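Local coordinates for outer membrane associated protein (Francisella tularensis subsp. tularensis, PDB 6U83) that probably acts as an outer-membrane porin and, through the OmpA-like domain described here, holds a bound D-alanine, at residues V94-Y99 against Q160-S165; R120-A125 against I138-F143. All blocks are in the same frame, centred on the assembly; numbering follows the deposited sequence.

Strand 94-98 comes first in the chain. Helix 110-130 and strand 138-142 follow it and complete a beta-alpha-beta unit. Strand 161-172 comes last. Interaction 1 pairs strand 94-98 with strand 161-172 and so closes the outer loop of this region. Interaction 2 packs helix 110-130 on strand 138-142, and its shorter loop lies wholly within the outer one. The two share a sheet. Strand 94-98 lies between strands 138-142 and 161-172, and V96 N probably bonds to I139 O. V162 of interaction 1 also packs on V124 of interaction 2. Both contacts reach the bound D-alanine, through Q160 and R120.

Interaction 1 of 2, residues V94-Y99 against Q160-S165; sequences VTVKGY and QRVEAS. With DAL (D-alanine), chain D.
K97 O is gripped by two groups of the facing strand. E163 N donates a hydrogen bond to it at 2.7 Å, with an N-H...O angle of 163°. The CA-H of V162 also points at it, with V162 CA 3.1 Å from K97 O. K97 N returns a bond to E163 O, which makes K97 and E163 an antiparallel hydrogen-bonded pair. Y99 N then bonds to R161 O. G98 and V162 form the non-hydrogen-bonded pair between them. On the face with V162, V162 CG1 meets V96 CG1 at 3.5 Å. Further along, A164 CB sits against T95 O and V94 CG1.

The other face carries a cation-pi stack. The guanidinium of R161 lies over one face of the Y99 ring, with R161 CZ 3.9 Å from the ring centroid and the planes 21° apart. The R161 chain bends at chi2 (-143°), and its end comes nearer the facing strand, over that ring. R161 NE makes a salt bridge to E163 OE2 at 2.7 Å, from above the carboxylate plane. R161 NH1 bonds to N159 O and NH2 to D147 O. On the far side of its ring, Y99 meets F143 nearly parallel. The buried guanidinium is thus held flat by a ring, a carboxylate and two carbonyls, and E163 probably offsets its charge.

Interaction 2 of 2, residues R120-A125 against I138-F143; sequences RAQAVA and IITKGF. With DAL (D-alanine), chain D.
I138 meets A125 through its CG2 methyl, which lies 3.6 Å from A125 CB. CG2 stands anti to the backbone N of I138. The CD1 end reaches toward the carbonyl of the same alanine, with I138 CD1 4.0 Å from A125 O. The side chain also touches M128 and K129, one turn further along helix 110-130. I139 turns its side chain away from the helix, and its backbone bonds to V94 and V96.

T140 faces the helix again. Its CG2 methyl packs on A125 CB at 3.8 Å and comes near A121 O. T140 CB lies 4.0 Å from A121 CB. T140 OG1 takes the position between backbone N and carbonyl carbon (chi1 67°). It faces Q122 OE1 at 4.0 Å, too far for a bond. The amide of Q122 is held instead by D126, which accepts from NE2.

K141 sends its side chain away, but K141 O lies 3.7 Å from A121 CB. The small alanines let the strand come close, and no hydrogen bond joins the two segments.

R120 does not touch the strand. Its guanidinium points to the D-alanine site, which D67, S101 and N113 help complete. R120 NH1 bonds to OXT of D-alanine at 2.8 Å, and NH2 bonds to its O. This two-pronged grip on a carboxylate is consistent with the peptidoglycan binding of OmpA-like domains. The axis of 120-125 runs nearly antiparallel to that of strand 138-142 and comes within 7.7 Å of it. A121 and V124 continue the packing onto V96 of strand 94-98, and V124 and R120 reach V162 of strand 161-172.

Interaction 1 of 2, residues V94-Y99 against Q160-S165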
loop_
_atom_site.group_PDB
_atom_site.type_symbol
_atom_site.label_atom_id
_atom_site.label_comp_id
_atom_site.label_asym_id
_atom_site.label_seq_id
_atom_site.Cartn_x
_atom_site.Cartn_y
_atom_site.Cartn_z
ATOM N N VAL A 94 3.901 -9.995 3.237
ATOM C CA VAL A 94 3.354 -8.643 3.182
ATOM C C VAL A 94 1.905 -8.683 3.627
ATOM O O VAL A 94 1.118 -9.486 3.117
ATOM C CB VAL A 94 3.428 -8.038 1.768
ATOM C CG1 VAL A 94 2.984 -6.589 1.809
ATOM C CG2 VAL A 94 4.813 -8.152 1.213
ATOM N N THR A 95 1.538 -7.786 4.528
ATOM C CA THR A 95 0.153 -7.636 4.940
ATOM C C THR A 95 -0.485 -6.514 4.143
ATOM O O THR A 95 -0.002 -5.378 4.164
ATOM C CB THR A 95 0.067 -7.351 6.432
ATOM O OG1 THR A 95 0.623 -8.467 7.133
ATOM C CG2 THR A 95 -1.384 -7.161 6.839
ATOM N N VAL A 96 -1.576 -6.831 3.452
ATOM C CA VAL A 96 -2.281 -5.894 2.590
ATOM C C VAL A 96 -3.577 -5.504 3.294
ATOM O O VAL A 96 -4.471 -6.343 3.477
ATOM C CB VAL A 96 -2.551 -6.510 1.215
ATOM C CG1 VAL A 96 -3.343 -5.559 0.374
ATOM C CG2 VAL A 96 -1.238 -6.851 0.539
ATOM N N LYS A 97 -3.696 -4.233 3.679
ATOM C CA LYS A 97 -4.809 -3.745 4.490
ATOM C C LYS A 97 -5.721 -2.857 3.650
ATOM O O LYS A 97 -5.265 -1.870 3.067
ATOM C CB LYS A 97 -4.290 -2.968 5.698
ATOM C CG LYS A 97 -3.365 -3.775 6.584
ATOM C CD LYS A 97 -2.764 -2.883 7.638
ATOM C CE LYS A 97 -1.975 -3.694 8.636
ATOM N NZ LYS A 97 -1.382 -2.833 9.702
ATOM N N GLY A 98 -7.008 -3.184 3.630
ATOM C CA GLY A 98 -7.997 -2.438 2.885
ATOM C C GLY A 98 -8.847 -1.554 3.786
ATOM O O GLY A 98 -9.159 -1.918 4.911
ATOM N N TYR A 99 -9.243 -0.395 3.266
ATOM C CA TYR A 99 -10.025 0.550 4.047
ATOM C C TYR A 99 -11.151 1.117 3.192
ATOM O O TYR A 99 -11.177 0.967 1.959
ATOM C CB TYR A 99 -9.155 1.694 4.589
ATOM C CG TYR A 99 -8.046 1.243 5.500
ATOM C CD1 TYR A 99 -8.200 1.290 6.881
ATOM C CD2 TYR A 99 -6.838 0.758 4.985
ATOM C CE1 TYR A 99 -7.184 0.867 7.730
ATOM C CE2 TYR A 99 -5.802 0.328 5.839
ATOM C CZ TYR A 99 -5.994 0.388 7.206
ATOM O OH TYR A 99 -5.007 -0.020 8.069
ATOM N N GLN A 160 -10.610 5.733 1.026
ATOM C CA GLN A 160 -10.915 4.596 0.159
ATOM C C GLN A 160 -9.612 4.069 -0.438
ATOM O O GLN A 160 -9.178 4.530 -1.501
ATOM C CB GLN A 160 -11.888 5.042 -0.929
ATOM C CG GLN A 160 -13.227 5.569 -0.396
ATOM C CD GLN A 160 -13.957 6.463 -1.410
ATOM O OE1 GLN A 160 -15.018 7.008 -1.109
ATOM N NE2 GLN A 160 -13.384 6.616 -2.609
ATOM N N ARG A 161 -8.987 3.085 0.233
ATOM C CA ARG A 161 -7.587 2.779 -0.053
ATOM C C ARG A 161 -7.163 1.412 0.479
ATOM O O ARG A 161 -7.819 0.807 1.331
ATOM C CB ARG A 161 -6.666 3.831 0.559
ATOM C CG ARG A 161 -6.379 3.539 2.023
ATOM C CD ARG A 161 -6.295 4.809 2.818
ATOM N NE ARG A 161 -5.866 4.607 4.196
ATOM C CZ ARG A 161 -6.718 4.506 5.217
ATOM N NH1 ARG A 161 -8.029 4.578 4.994
ATOM N NH2 ARG A 161 -6.269 4.321 6.461
ATOM N N VAL A 162 -6.014 0.958 -0.028
ATOM C CA VAL A 162 -5.273 -0.188 0.474
ATOM C C VAL A 162 -3.885 0.287 0.875
ATOM O O VAL A 162 -3.265 1.082 0.164
ATOM C CB VAL A 162 -5.177 -1.304 -0.586
ATOM C CG1 VAL A 162 -4.017 -2.216 -0.290
ATOM C CG2 VAL A 162 -6.433 -2.108 -0.598
ATOM N N GLU A 163 -3.397 -0.192 2.014
ATOM C CA GLU A 163 -2.083 0.175 2.524
ATOM C C GLU A 163 -1.253 -1.065 2.816
ATOM O O GLU A 163 -1.785 -2.116 3.193
ATOM C CB GLU A 163 -2.175 0.979 3.818
ATOM C CG GLU A 163 -2.970 2.248 3.738
ATOM C CD GLU A 163 -2.862 3.021 5.028
ATOM O OE1 GLU A 163 -2.330 2.449 6.016
ATOM O OE2 GLU A 163 -3.297 4.192 5.054
ATOM N N ALA A 164 0.065 -0.912 2.686
ATOM C CA ALA A 164 1.020 -1.942 3.072
ATOM C C ALA A 164 2.385 -1.295 3.245
ATOM O O ALA A 164 2.685 -0.285 2.601
ATOM C CB ALA A 164 1.099 -3.059 2.032
ATOM N N SER A 165 3.208 -1.889 4.112
ATOM C CA SER A 165 4.576 -1.440 4.298
ATOM C C SER A 165 5.467 -2.636 4.603
ATOM O O SER A 165 5.089 -3.521 5.369
ATOM C CB SER A 165 4.670 -0.396 5.419
ATOM O OG SER A 165 4.075 -0.857 6.616
HETATM N N DAL D . -17.636 4.119 1.705
HETATM C CA DAL D . -17.443 4.159 0.262
HETATM C CB DAL D . -18.581 3.414 -0.453
HETATM C C DAL D . -16.085 3.606 -0.165
HETATM O O DAL D . -15.861 3.453 -1.369
HETATM O OXT DAL D . -15.197 3.305 0.655
#

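Interaction 2 of 2, residues R120-A125 against I138-F143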
loop_
_atom_site.group_PDB
_atom_site.type_symbol
_atom_site.label_atom_id
_atom_site.label_comp_id
_atom_site.label_asym_id
_atom_site.label_seq_id
_atom_site.Cartn_x
_atom_site.Cartn_y
_atom_site.Cartn_z
ATOM N N ARG A 120 -11.094 -4.786 -1.624
ATOM C CA ARG A 120 -9.997 -3.953 -2.106
ATOM C C ARG A 120 -8.654 -4.622 -1.823
ATOM O O ARG A 120 -7.810 -4.754 -2.721
ATOM C CB ARG A 120 -10.085 -2.567 -1.460
ATOM C CG ARG A 120 -11.249 -1.689 -2.023
ATOM C CD ARG A 120 -11.402 -0.327 -1.298
ATOM N NE ARG A 120 -12.338 0.514 -2.040
ATOM C CZ ARG A 120 -13.099 1.468 -1.509
ATOM N NH1 ARG A 120 -13.068 1.725 -0.200
ATOM N NH2 ARG A 120 -13.892 2.176 -2.307
ATOM N N ALA A 121 -8.450 -5.078 -0.583
ATOM C CA ALA A 121 -7.240 -5.833 -0.260
ATOM C C ALA A 121 -7.086 -7.053 -1.163
ATOM O O ALA A 121 -5.977 -7.370 -1.611
ATOM C CB ALA A 121 -7.275 -6.278 1.198
ATOM N N GLN A 122 -8.186 -7.747 -1.450
ATOM C CA GLN A 122 -8.093 -8.931 -2.301
ATOM C C GLN A 122 -7.706 -8.554 -3.723
ATOM O O GLN A 122 -6.950 -9.279 -4.384
ATOM C CB GLN A 122 -9.408 -9.705 -2.305
ATOM C CG GLN A 122 -9.265 -11.069 -2.967
ATOM C CD GLN A 122 -8.147 -11.908 -2.336
ATOM O OE1 GLN A 122 -8.110 -12.109 -1.116
ATOM N NE2 GLN A 122 -7.233 -12.400 -3.171
ATOM N N ALA A 123 -8.241 -7.435 -4.217
ATOM C CA ALA A 123 -7.844 -6.917 -5.518
ATOM C C ALA A 123 -6.341 -6.686 -5.569
ATOM O O ALA A 123 -5.648 -7.193 -6.460
ATOM C CB ALA A 123 -8.596 -5.613 -5.814
ATOM N N VAL A 124 -5.822 -5.914 -4.606
ATOM C CA VAL A 124 -4.388 -5.620 -4.576
ATOM C C VAL A 124 -3.593 -6.916 -4.617
ATOM O O VAL A 124 -2.657 -7.071 -5.415
ATOM C CB VAL A 124 -4.028 -4.773 -3.345
ATOM C CG1 VAL A 124 -2.521 -4.759 -3.148
ATOM C CG2 VAL A 124 -4.519 -3.360 -3.527
ATOM N N ALA A 125 -3.995 -7.886 -3.785
ATOM C CA ALA A 125 -3.247 -9.133 -3.672
ATOM C C ALA A 125 -3.331 -9.946 -4.953
ATOM O O ALA A 125 -2.354 -10.591 -5.349
ATOM C CB ALA A 125 -3.757 -9.951 -2.493
ATOM N N ILE A 138 1.382 -13.568 1.082
ATOM C CA ILE A 138 0.448 -12.443 1.074
ATOM C C ILE A 138 -0.673 -12.681 2.071
ATOM O O ILE A 138 -1.342 -13.718 2.029
ATOM C CB ILE A 138 -0.141 -12.183 -0.325
ATOM C CG1 ILE A 138 0.966 -11.856 -1.324
ATOM C CG2 ILE A 138 -1.104 -11.014 -0.276
ATOM C CD1 ILE A 138 0.474 -11.781 -2.746
ATOM N N ILE A 139 -0.890 -11.702 2.945
ATOM C CA ILE A 139 -1.949 -11.726 3.945
ATOM C C ILE A 139 -2.816 -10.498 3.737
ATOM O O ILE A 139 -2.295 -9.381 3.628
ATOM C CB ILE A 139 -1.384 -11.735 5.374
ATOM C CG1 ILE A 139 -0.433 -12.916 5.570
ATOM C CG2 ILE A 139 -2.524 -11.746 6.378
ATOM C CD1 ILE A 139 1.032 -12.547 5.433
ATOM N N THR A 140 -4.135 -10.696 3.715
ATOM C CA THR A 140 -5.079 -9.614 3.490
ATOM C C THR A 140 -5.964 -9.417 4.715
ATOM O O THR A 140 -6.379 -10.385 5.366
ATOM C CB THR A 140 -5.934 -9.870 2.242
ATOM O OG1 THR A 140 -6.790 -10.997 2.446
ATOM C CG2 THR A 140 -5.045 -10.149 1.044
ATOM N N LYS A 141 -6.218 -8.144 5.023
ATOM C CA LYS A 141 -7.059 -7.678 6.113
ATOM C C LYS A 141 -7.923 -6.535 5.607
ATOM O O LYS A 141 -7.441 -5.663 4.876
ATOM C CB LYS A 141 -6.234 -7.160 7.288
ATOM C CG LYS A 141 -5.586 -8.189 8.192
ATOM C CD LYS A 141 -4.875 -7.459 9.333
ATOM C CE LYS A 141 -4.719 -8.311 10.599
ATOM N NZ LYS A 141 -4.130 -7.512 11.735
ATOM N N GLY A 142 -9.192 -6.538 5.994
ATOM C CA GLY A 142 -10.094 -5.419 5.758
ATOM C C GLY A 142 -10.383 -4.714 7.066
ATOM O O GLY A 142 -10.384 -5.335 8.125
ATOM N N PHE A 143 -10.605 -3.405 7.002
ATOM C CA PHE A 143 -10.886 -2.640 8.207
ATOM C C PHE A 143 -12.155 -1.814 8.099
ATOM O O PHE A 143 -12.530 -1.150 9.074
ATOM C CB PHE A 143 -9.706 -1.714 8.545
ATOM C CG PHE A 143 -8.469 -2.450 9.000
ATOM C CD1 PHE A 143 -8.276 -2.735 10.336
ATOM C CD2 PHE A 143 -7.507 -2.859 8.090
ATOM C CE1 PHE A 143 -7.153 -3.422 10.760
ATOM C CE2 PHE A 143 -6.380 -3.533 8.501
ATOM C CZ PHE A 143 -6.203 -3.820 9.837
HETATM N N DAL D . -17.636 4.119 1.705
HETATM C CA DAL D . -17.443 4.159 0.262
HETATM C CB DAL D . -18.581 3.414 -0.453
HETATM C C DAL D . -16.085 3.606 -0.165
HETATM O O DAL D . -15.861 3.453 -1.369
HETATM O OXT DAL D . -15.197 3.305 0.655
#